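Long-range contacts in endo-alpha-(1->5)-L-arabinanase (Bacillus licheniformis, PDB 6B7K), which probably hydrolyses internal alpha-1,5-arabinofuranosidic linkages of arabinans, as an endo-acting, calcium-containing glycoside hydrolase of family 43: residues 22-30 with 82-92; 217-225 with 258-266. One frame throughout, in Å; residues are numbered along the deposited sequence.

Contact 1. Residues 22-30 with 82-92; sequences HDPSIIKEG and APDISYYNGRY. With CA (calcium ion), chain F.
The ring of Y92, which opens strand 92-98, meets E29 obliquely: the carboxylate plane is turned 46° from the ring, and E29 OE1 lies 3.0 Å from Y92 OH, while OE1 accepts a hydrogen bond from the backbone N of I116. One face of the Y92 ring is covered by Y87, whose CD1 stands over the ring centre. These groups sit at the outer end of the seam where the innermost strands of two neighbouring blades of the GH43 five-bladed beta-propeller, 25-29 and 81-87, run side by side, their axes 6.2 Å apart at closest approach and 26° from parallel. I27 and I85 cross at about a right angle, I27 CB meeting I85 CG2 at 3.6 Å. Nearer the propeller axis, S25 has OG anti to its backbone nitrogen (chi1 -177°), a torsion that carries it across to the next blade; there it accepts a weak but nearly straight hydrogen bond from I85 N (3.4 Å) and also hydrogen-bonds D264 OD2. D84 OD2 is held by L143 N, which helps fix the carboxylate while OD1 binds the calcium ion at 2.4 Å. D23, the predicted proton acceptor, packs its CB on A82 CA (3.7 Å), and its OD2 is hydrogen-bonded to T38 OG1. Water 1 bridges the backbones, donating to I26 O and I85 O, each 2.9 Å from the water oxygen.

Contact 2. Residues 217-225 with 258-266; sequences DSTYKIAYG and KGPGHQDVL. With CA (calcium ion), chain F.
Torsions place Y220 and I222 against the chain from G259 to Q263. Y220 has an intermediate chi1 of -139° and a small chi2 of 18°, which lay its ring along the backbone of G261 and H262. I222 turns CG1 anti to its carbonyl carbon (chi1 -65°), and CD1 reaches Q263 CB at 3.8 Å. On the ring, Y220 CD2 lies 3.4 Å from G261 CA and CE2 is 3.6 Å from H262 N, both approaches oblique; G259 O sits at the edge, near the ring plane. A CB on G261 would point toward the ring and clash with CD2, consistent with a residue lacking a side chain at this passage. The backbones meet without conventional hydrogen bonds: K221 N and P260 O are 3.3 Å apart but badly angled, and a CA-H...O contact runs from G259 CA to Y220 O (3.3 Å). Y220 OH makes a weak hydrogen bond to E192, the predicted proton donor; an alanine in place of Y220 would probably open a gap beside G261 and H262 and deprive E192 of that partner. Q263 slides past I222 in the opposite direction, its amide tied to N195, A193 and S208. Next along, D264 grips the calcium ion with OD1 (2.7 Å) and OD2 (2.5 Å). D264 and H262, the latter predicted to matter for substrate recognition, bring this strand to the centre of the GH43 five-bladed beta-propeller, its innermost strand packing on the blade before it.

How the contacts relate
From the N terminus, contact 1 closes a 51-residue loop that includes strands 32-38, 44-49 and 54-61, joining the first propeller blade to the second. Contact 2 opens only later, and its 32-residue loop joins the fourth blade to the fifth; the two follow in series, neither nested nor crossed. Their centres are 19 Å apart, on opposite sides of the chain centre, yet they meet at the axis. There S25 OG lies 2.7 Å from D264 OD2, a probable hydrogen bond between first and fifth blades, and D23 packs on H262. D84 and D264 share the calcium ion with D142 and water 2, so the metal links distant parts of the ring.

Contact 1. Residues 22-30 with 82-92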
loop_
_atom_site.group_PDB
_atom_site.type_symbol
_atom_site.label_atom_id
_atom_site.label_comp_id
_atom_site.label_asym_id
_atom_site.label_seq_id
_atom_site.Cartn_x
_atom_site.Cartn_y
_atom_site.Cartn_z
ATOM N N HIS A 22 3.183 9.639 3.801
ATOM C CA HIS A 22 2.399 9.519 2.583
ATOM C C HIS A 22 2.572 8.107 2.050
ATOM O O HIS A 22 3.703 7.624 1.932
ATOM C CB HIS A 22 2.827 10.550 1.538
ATOM C CG HIS A 22 1.754 10.879 0.548
ATOM N ND1 HIS A 22 1.701 10.314 -0.707
ATOM C CD2 HIS A 22 0.687 11.708 0.633
ATOM C CE1 HIS A 22 0.650 10.787 -1.355
ATOM N NE2 HIS A 22 0.019 11.635 -0.563
ATOM N N ASP A 23 1.450 7.453 1.739
ATOM C CA ASP A 23 1.417 6.058 1.312
ATOM C C ASP A 23 2.046 5.158 2.375
ATOM O O ASP A 23 3.070 4.516 2.113
ATOM C CB ASP A 23 2.136 5.895 -0.029
ATOM C CG ASP A 23 1.671 6.904 -1.065
ATOM O OD1 ASP A 23 0.444 7.030 -1.269
ATOM O OD2 ASP A 23 2.533 7.580 -1.668
ATOM N N PRO A 24 1.463 5.070 3.569
ATOM C CA PRO A 24 2.102 4.334 4.660
ATOM C C PRO A 24 1.809 2.839 4.639
ATOM O O PRO A 24 0.827 2.366 4.058
ATOM C CB PRO A 24 1.480 4.981 5.905
ATOM C CG PRO A 24 0.102 5.300 5.470
ATOM C CD PRO A 24 0.202 5.696 4.011
ATOM N N SER A 25 2.698 2.099 5.300
ATOM C CA SER A 25 2.521 0.675 5.561
ATOM C C SER A 25 3.094 0.391 6.938
ATOM O O SER A 25 4.275 0.653 7.183
ATOM C CB SER A 25 3.210 -0.184 4.496
ATOM O OG SER A 25 2.971 -1.566 4.711
ATOM N N ILE A 26 2.264 -0.141 7.834
ATOM C CA ILE A 26 2.630 -0.292 9.238
ATOM C C ILE A 26 3.197 -1.682 9.482
ATOM O O ILE A 26 2.793 -2.676 8.860
ATOM C CB ILE A 26 1.422 -0.014 10.160
ATOM C CG1 ILE A 26 1.855 0.036 11.628
ATOM C CG2 ILE A 26 0.344 -1.064 9.971
ATOM C CD1 ILE A 26 2.866 1.115 11.940
ATOM N N ILE A 27 4.164 -1.743 10.397
ATOM C CA ILE A 27 4.733 -2.983 10.912
ATOM C C ILE A 27 5.121 -2.706 12.362
ATOM O O ILE A 27 5.062 -1.569 12.833
ATOM C CB ILE A 27 5.938 -3.462 10.066
ATOM C CG1 ILE A 27 6.380 -4.887 10.443
ATOM C CG2 ILE A 27 7.098 -2.482 10.178
ATOM C CD1 ILE A 27 5.287 -5.929 10.354
ATOM N N LYS A 28 5.518 -3.755 13.081
ATOM C CA LYS A 28 5.734 -3.645 14.521
ATOM C C LYS A 28 6.696 -4.745 14.936
ATOM O O LYS A 28 6.313 -5.918 14.961
ATOM C CB LYS A 28 4.408 -3.754 15.259
ATOM C CG LYS A 28 4.420 -3.264 16.688
ATOM C CD LYS A 28 3.112 -3.629 17.354
ATOM C CE LYS A 28 3.073 -3.199 18.803
ATOM N NZ LYS A 28 4.288 -3.611 19.550
ATOM N N GLU A 29 7.934 -4.370 15.246
ATOM C CA GLU A 29 8.966 -5.306 15.671
ATOM C C GLU A 29 9.254 -5.066 17.150
ATOM O O GLU A 29 9.667 -3.963 17.533
ATOM C CB GLU A 29 10.238 -5.134 14.840
ATOM C CG GLU A 29 11.418 -5.957 15.329
ATOM C CD GLU A 29 12.694 -5.645 14.571
ATOM O OE1 GLU A 29 12.825 -6.075 13.407
ATOM O OE2 GLU A 29 13.568 -4.959 15.139
ATOM N N GLY A 30 9.046 -6.092 17.970
ATOM C CA GLY A 30 9.107 -5.891 19.400
ATOM C C GLY A 30 7.992 -4.967 19.837
ATOM O O GLY A 30 6.844 -5.078 19.388
ATOM N N ALA A 82 5.343 4.452 -1.970
ATOM C CA ALA A 82 4.446 3.386 -1.534
ATOM C C ALA A 82 5.171 2.107 -1.145
ATOM O O ALA A 82 5.101 1.111 -1.878
ATOM C CB ALA A 82 3.431 3.083 -2.638
ATOM N N PRO A 83 5.867 2.083 -0.015
ATOM C CA PRO A 83 6.499 0.844 0.436
ATOM C C PRO A 83 5.497 -0.072 1.124
ATOM O O PRO A 83 4.454 0.355 1.619
ATOM C CB PRO A 83 7.565 1.333 1.418
ATOM C CG PRO A 83 6.987 2.577 1.976
ATOM C CD PRO A 83 6.181 3.215 0.876
ATOM N N ASP A 84 5.835 -1.360 1.133
ATOM C CA ASP A 84 5.065 -2.368 1.852
ATOM C C ASP A 84 6.024 -3.210 2.678
ATOM O O ASP A 84 6.981 -3.772 2.139
ATOM C CB ASP A 84 4.259 -3.254 0.901
ATOM C CG ASP A 84 3.450 -4.302 1.639
ATOM O OD1 ASP A 84 2.658 -3.921 2.526
ATOM O OD2 ASP A 84 3.607 -5.505 1.341
ATOM N N ILE A 85 5.761 -3.303 3.977
ATOM C CA ILE A 85 6.629 -4.001 4.913
ATOM C C ILE A 85 5.840 -5.119 5.583
ATOM O O ILE A 85 4.689 -4.927 5.991
ATOM C CB ILE A 85 7.213 -3.028 5.961
ATOM C CG1 ILE A 85 8.126 -3.767 6.943
ATOM C CG2 ILE A 85 6.095 -2.275 6.673
ATOM C CD1 ILE A 85 9.355 -4.369 6.294
ATOM N N SER A 86 6.461 -6.290 5.690
ATOM C CA SER A 86 5.836 -7.421 6.361
ATOM C C SER A 86 6.906 -8.453 6.677
ATOM O O SER A 86 7.975 -8.479 6.060
ATOM C CB SER A 86 4.726 -8.039 5.505
ATOM O OG SER A 86 5.218 -8.406 4.228
ATOM N N TYR A 87 6.603 -9.303 7.653
ATOM C CA TYR A 87 7.468 -10.410 8.031
ATOM C C TYR A 87 6.831 -11.710 7.566
ATOM O O TYR A 87 5.647 -11.953 7.825
ATOM C CB TYR A 87 7.701 -10.429 9.543
ATOM C CG TYR A 87 8.772 -11.399 9.997
ATOM C CD1 TYR A 87 10.112 -11.034 9.998
ATOM C CD2 TYR A 87 8.442 -12.677 10.432
ATOM C CE1 TYR A 87 11.094 -11.914 10.418
ATOM C CE2 TYR A 87 9.415 -13.564 10.853
ATOM C CZ TYR A 87 10.741 -13.177 10.844
ATOM O OH TYR A 87 11.715 -14.054 11.262
ATOM N N TYR A 88 7.609 -12.537 6.872
ATOM C CA TYR A 88 7.087 -13.772 6.309
ATOM C C TYR A 88 8.243 -14.706 5.991
ATOM O O TYR A 88 9.268 -14.271 5.460
ATOM C CB TYR A 88 6.260 -13.501 5.047
ATOM C CG TYR A 88 6.040 -14.718 4.181
ATOM C CD1 TYR A 88 5.175 -15.728 4.576
ATOM C CD2 TYR A 88 6.691 -14.851 2.963
ATOM C CE1 TYR A 88 4.966 -16.839 3.782
ATOM C CE2 TYR A 88 6.489 -15.960 2.162
ATOM C CZ TYR A 88 5.624 -16.949 2.576
ATOM O OH TYR A 88 5.418 -18.053 1.783
ATOM N N ASN A 89 8.059 -15.988 6.309
ATOM C CA ASN A 89 9.061 -17.024 6.054
ATOM C C ASN A 89 10.396 -16.669 6.703
ATOM O O ASN A 89 11.465 -16.929 6.149
ATOM C CB ASN A 89 9.230 -17.280 4.555
ATOM C CG ASN A 89 9.923 -18.600 4.258
ATOM O OD1 ASN A 89 9.968 -19.495 5.103
ATOM N ND2 ASN A 89 10.466 -18.724 3.054
ATOM N N GLY A 90 10.330 -16.054 7.881
ATOM C CA GLY A 90 11.527 -15.769 8.647
ATOM C C GLY A 90 12.358 -14.606 8.158
ATOM O O GLY A 90 13.585 -14.635 8.295
ATOM N N ARG A 91 11.729 -13.572 7.604
ATOM C CA ARG A 91 12.474 -12.445 7.060
ATOM C C ARG A 91 11.500 -11.324 6.726
ATOM O O ARG A 91 10.354 -11.579 6.344
ATOM C CB ARG A 91 13.268 -12.863 5.814
ATOM C CG ARG A 91 14.357 -11.900 5.412
ATOM C CD ARG A 91 15.324 -12.546 4.437
ATOM N NE ARG A 91 16.206 -11.552 3.832
ATOM C CZ ARG A 91 17.302 -11.072 4.413
ATOM N NH1 ARG A 91 17.657 -11.498 5.617
ATOM N NH2 ARG A 91 18.040 -10.165 3.786
ATOM N N TYR A 92 11.965 -10.084 6.884
ATOM C CA TYR A 92 11.166 -8.922 6.512
ATOM C C TYR A 92 11.287 -8.648 5.020
ATOM O O TYR A 92 12.383 -8.683 4.453
ATOM C CB TYR A 92 11.602 -7.682 7.290
ATOM C CG TYR A 92 11.318 -7.740 8.767
ATOM C CD1 TYR A 92 10.044 -7.491 9.259
ATOM C CD2 TYR A 92 12.332 -8.027 9.675
ATOM C CE1 TYR A 92 9.782 -7.538 10.615
ATOM C CE2 TYR A 92 12.080 -8.077 11.031
ATOM C CZ TYR A 92 10.805 -7.830 11.498
ATOM O OH TYR A 92 10.557 -7.880 12.851
HETATM CA CA CA F . 0.529 -4.720 3.403
HETATM O O HOH W 1 2.902 -5.487 8.146
HETATM O O HOH W 2 -0.623 -5.887 5.436
#

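Contact 2. Residues 217-225 with 258-266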
loop_
_atom_site.group_PDB
_atom_site.type_symbol
_atom_site.label_atom_id
_atom_site.label_comp_id
_atom_site.label_asym_id
_atom_site.label_seq_id
_atom_site.Cartn_x
_atom_site.Cartn_y
_atom_site.Cartn_z
ATOM N N ASP A 217 -7.949 19.637 -0.898
ATOM C CA ASP A 217 -8.979 19.500 -1.917
ATOM C C ASP A 217 -8.982 18.138 -2.606
ATOM O O ASP A 217 -9.744 17.946 -3.556
ATOM C CB ASP A 217 -8.821 20.601 -2.967
ATOM C CG ASP A 217 -9.535 21.874 -2.585
ATOM O OD1 ASP A 217 -10.294 21.859 -1.593
ATOM O OD2 ASP A 217 -9.338 22.890 -3.281
ATOM N N SER A 218 -8.168 17.193 -2.154
ATOM C CA SER A 218 -8.066 15.914 -2.842
ATOM C C SER A 218 -9.274 15.034 -2.552
ATOM O O SER A 218 -9.747 14.953 -1.415
ATOM C CB SER A 218 -6.780 15.191 -2.438
ATOM O OG SER A 218 -6.689 15.043 -1.033
ATOM N N THR A 219 -9.774 14.375 -3.595
ATOM C CA THR A 219 -10.864 13.408 -3.471
ATOM C C THR A 219 -10.246 12.026 -3.334
ATOM O O THR A 219 -9.881 11.398 -4.326
ATOM C CB THR A 219 -11.789 13.471 -4.680
ATOM O OG1 THR A 219 -11.056 13.104 -5.856
ATOM C CG2 THR A 219 -12.349 14.880 -4.866
ATOM N N TYR A 220 -10.083 11.566 -2.104
ATOM C CA TYR A 220 -9.457 10.280 -1.856
ATOM C C TYR A 220 -10.353 9.492 -0.915
ATOM O O TYR A 220 -10.755 10.000 0.138
ATOM C CB TYR A 220 -8.050 10.465 -1.259
ATOM C CG TYR A 220 -6.966 9.528 -1.779
ATOM C CD1 TYR A 220 -7.121 8.839 -2.974
ATOM C CD2 TYR A 220 -5.781 9.341 -1.067
ATOM C CE1 TYR A 220 -6.129 7.989 -3.446
ATOM C CE2 TYR A 220 -4.787 8.491 -1.528
ATOM C CZ TYR A 220 -4.967 7.818 -2.713
ATOM O OH TYR A 220 -3.974 6.983 -3.167
ATOM N N LYS A 221 -10.654 8.251 -1.284
ATOM C CA LYS A 221 -11.547 7.410 -0.506
ATOM C C LYS A 221 -10.902 6.050 -0.288
ATOM O O LYS A 221 -9.904 5.702 -0.921
ATOM C CB LYS A 221 -12.907 7.260 -1.195
ATOM C CG LYS A 221 -13.667 8.561 -1.331
ATOM C CD LYS A 221 -14.827 8.384 -2.289
ATOM C CE LYS A 221 -15.469 9.715 -2.615
ATOM N NZ LYS A 221 -14.502 10.618 -3.295
ATOM N N ILE A 222 -11.484 5.284 0.630
ATOM C CA ILE A 222 -11.042 3.930 0.943
ATOM C C ILE A 222 -12.238 3.005 0.773
ATOM O O ILE A 222 -13.264 3.182 1.443
ATOM C CB ILE A 222 -10.468 3.825 2.364
ATOM C CG1 ILE A 222 -9.194 4.663 2.489
ATOM C CG2 ILE A 222 -10.196 2.371 2.722
ATOM C CD1 ILE A 222 -8.626 4.696 3.887
ATOM N N ALA A 223 -12.109 2.028 -0.123
ATOM C CA ALA A 223 -13.180 1.091 -0.428
ATOM C C ALA A 223 -12.654 -0.333 -0.335
ATOM O O ALA A 223 -11.470 -0.591 -0.574
ATOM C CB ALA A 223 -13.763 1.340 -1.823
ATOM N N TYR A 224 -13.547 -1.261 0.001
ATOM C CA TYR A 224 -13.170 -2.642 0.266
ATOM C C TYR A 224 -14.119 -3.602 -0.438
ATOM O O TYR A 224 -15.210 -3.227 -0.876
ATOM C CB TYR A 224 -13.147 -2.935 1.776
ATOM C CG TYR A 224 -14.423 -2.568 2.499
ATOM C CD1 TYR A 224 -14.640 -1.273 2.948
ATOM C CD2 TYR A 224 -15.407 -3.517 2.739
ATOM C CE1 TYR A 224 -15.801 -0.930 3.609
ATOM C CE2 TYR A 224 -16.573 -3.183 3.404
ATOM C CZ TYR A 224 -16.764 -1.886 3.835
ATOM O OH TYR A 224 -17.920 -1.542 4.494
ATOM N N GLY A 225 -13.682 -4.856 -0.539
ATOM C CA GLY A 225 -14.484 -5.905 -1.140
ATOM C C GLY A 225 -14.018 -7.261 -0.668
ATOM O O GLY A 225 -12.898 -7.414 -0.169
ATOM N N LYS A 258 -9.102 15.226 5.308
ATOM C CA LYS A 258 -9.677 15.215 3.975
ATOM C C LYS A 258 -8.902 14.253 3.087
ATOM O O LYS A 258 -7.677 14.142 3.195
ATOM C CB LYS A 258 -9.670 16.619 3.366
ATOM C CG LYS A 258 -9.963 17.718 4.376
ATOM C CD LYS A 258 -10.661 18.901 3.731
ATOM C CE LYS A 258 -12.117 18.587 3.425
ATOM N NZ LYS A 258 -12.903 18.351 4.667
ATOM N N GLY A 259 -9.628 13.558 2.219
ATOM C CA GLY A 259 -9.046 12.616 1.292
ATOM C C GLY A 259 -8.150 11.568 1.928
ATOM O O GLY A 259 -6.933 11.557 1.718
ATOM N N PRO A 260 -8.729 10.659 2.709
ATOM C CA PRO A 260 -7.937 9.544 3.236
ATOM C C PRO A 260 -7.654 8.525 2.147
ATOM O O PRO A 260 -8.448 8.334 1.223
ATOM C CB PRO A 260 -8.838 8.952 4.329
ATOM C CG PRO A 260 -9.941 9.958 4.538
ATOM C CD PRO A 260 -10.107 10.634 3.223
ATOM N N GLY A 261 -6.512 7.860 2.255
ATOM C CA GLY A 261 -6.185 6.861 1.257
ATOM C C GLY A 261 -4.844 6.211 1.506
ATOM O O GLY A 261 -4.236 6.366 2.568
ATOM N N HIS A 262 -4.384 5.505 0.468
ATOM C CA HIS A 262 -3.287 4.544 0.517
ATOM C C HIS A 262 -3.201 3.863 1.874
ATOM O O HIS A 262 -2.234 4.048 2.619
ATOM C CB HIS A 262 -1.951 5.192 0.167
ATOM C CG HIS A 262 -0.945 4.211 -0.347
ATOM N ND1 HIS A 262 -0.419 3.207 0.438
ATOM C CD2 HIS A 262 -0.394 4.058 -1.574
ATOM C CE1 HIS A 262 0.423 2.485 -0.279
ATOM N NE2 HIS A 262 0.454 2.979 -1.504
ATOM N N GLN A 263 -4.217 3.072 2.191
ATOM C CA GLN A 263 -4.318 2.400 3.471
ATOM C C GLN A 263 -3.531 1.093 3.460
ATOM O O GLN A 263 -3.036 0.632 2.427
ATOM C CB GLN A 263 -5.781 2.124 3.813
ATOM C CG GLN A 263 -6.376 0.947 3.050
ATOM C CD GLN A 263 -6.329 1.131 1.544
ATOM O OE1 GLN A 263 -6.613 2.214 1.030
ATOM N NE2 GLN A 263 -5.955 0.077 0.831
ATOM N N ASP A 264 -3.416 0.499 4.644
ATOM C CA ASP A 264 -2.870 -0.839 4.799
ATOM C C ASP A 264 -3.350 -1.374 6.139
ATOM O O ASP A 264 -3.608 -0.604 7.068
ATOM C CB ASP A 264 -1.339 -0.849 4.720
ATOM C CG ASP A 264 -0.785 -2.201 4.306
ATOM O OD1 ASP A 264 -1.563 -3.176 4.251
ATOM O OD2 ASP A 264 0.426 -2.286 4.024
ATOM N N VAL A 265 -3.481 -2.695 6.226
ATOM C CA VAL A 265 -3.993 -3.357 7.419
ATOM C C VAL A 265 -2.905 -4.246 8.004
ATOM O O VAL A 265 -2.130 -4.867 7.267
ATOM C CB VAL A 265 -5.268 -4.174 7.116
ATOM C CG1 VAL A 265 -6.416 -3.247 6.748
ATOM C CG2 VAL A 265 -5.011 -5.175 6.000
ATOM N N LEU A 266 -2.849 -4.305 9.334
ATOM C CA LEU A 266 -1.861 -5.103 10.047
ATOM C C LEU A 266 -2.568 -6.020 11.031
ATOM O O LEU A 266 -3.358 -5.556 11.860
ATOM C CB LEU A 266 -0.859 -4.220 10.797
ATOM C CG LEU A 266 0.067 -4.922 11.796
ATOM C CD1 LEU A 266 1.006 -5.883 11.082
ATOM C CD2 LEU A 266 0.849 -3.903 12.615
HETATM CA CA CA F . 0.529 -4.720 3.403
HETATM O O HOH W 2 -0.623 -5.887 5.436
#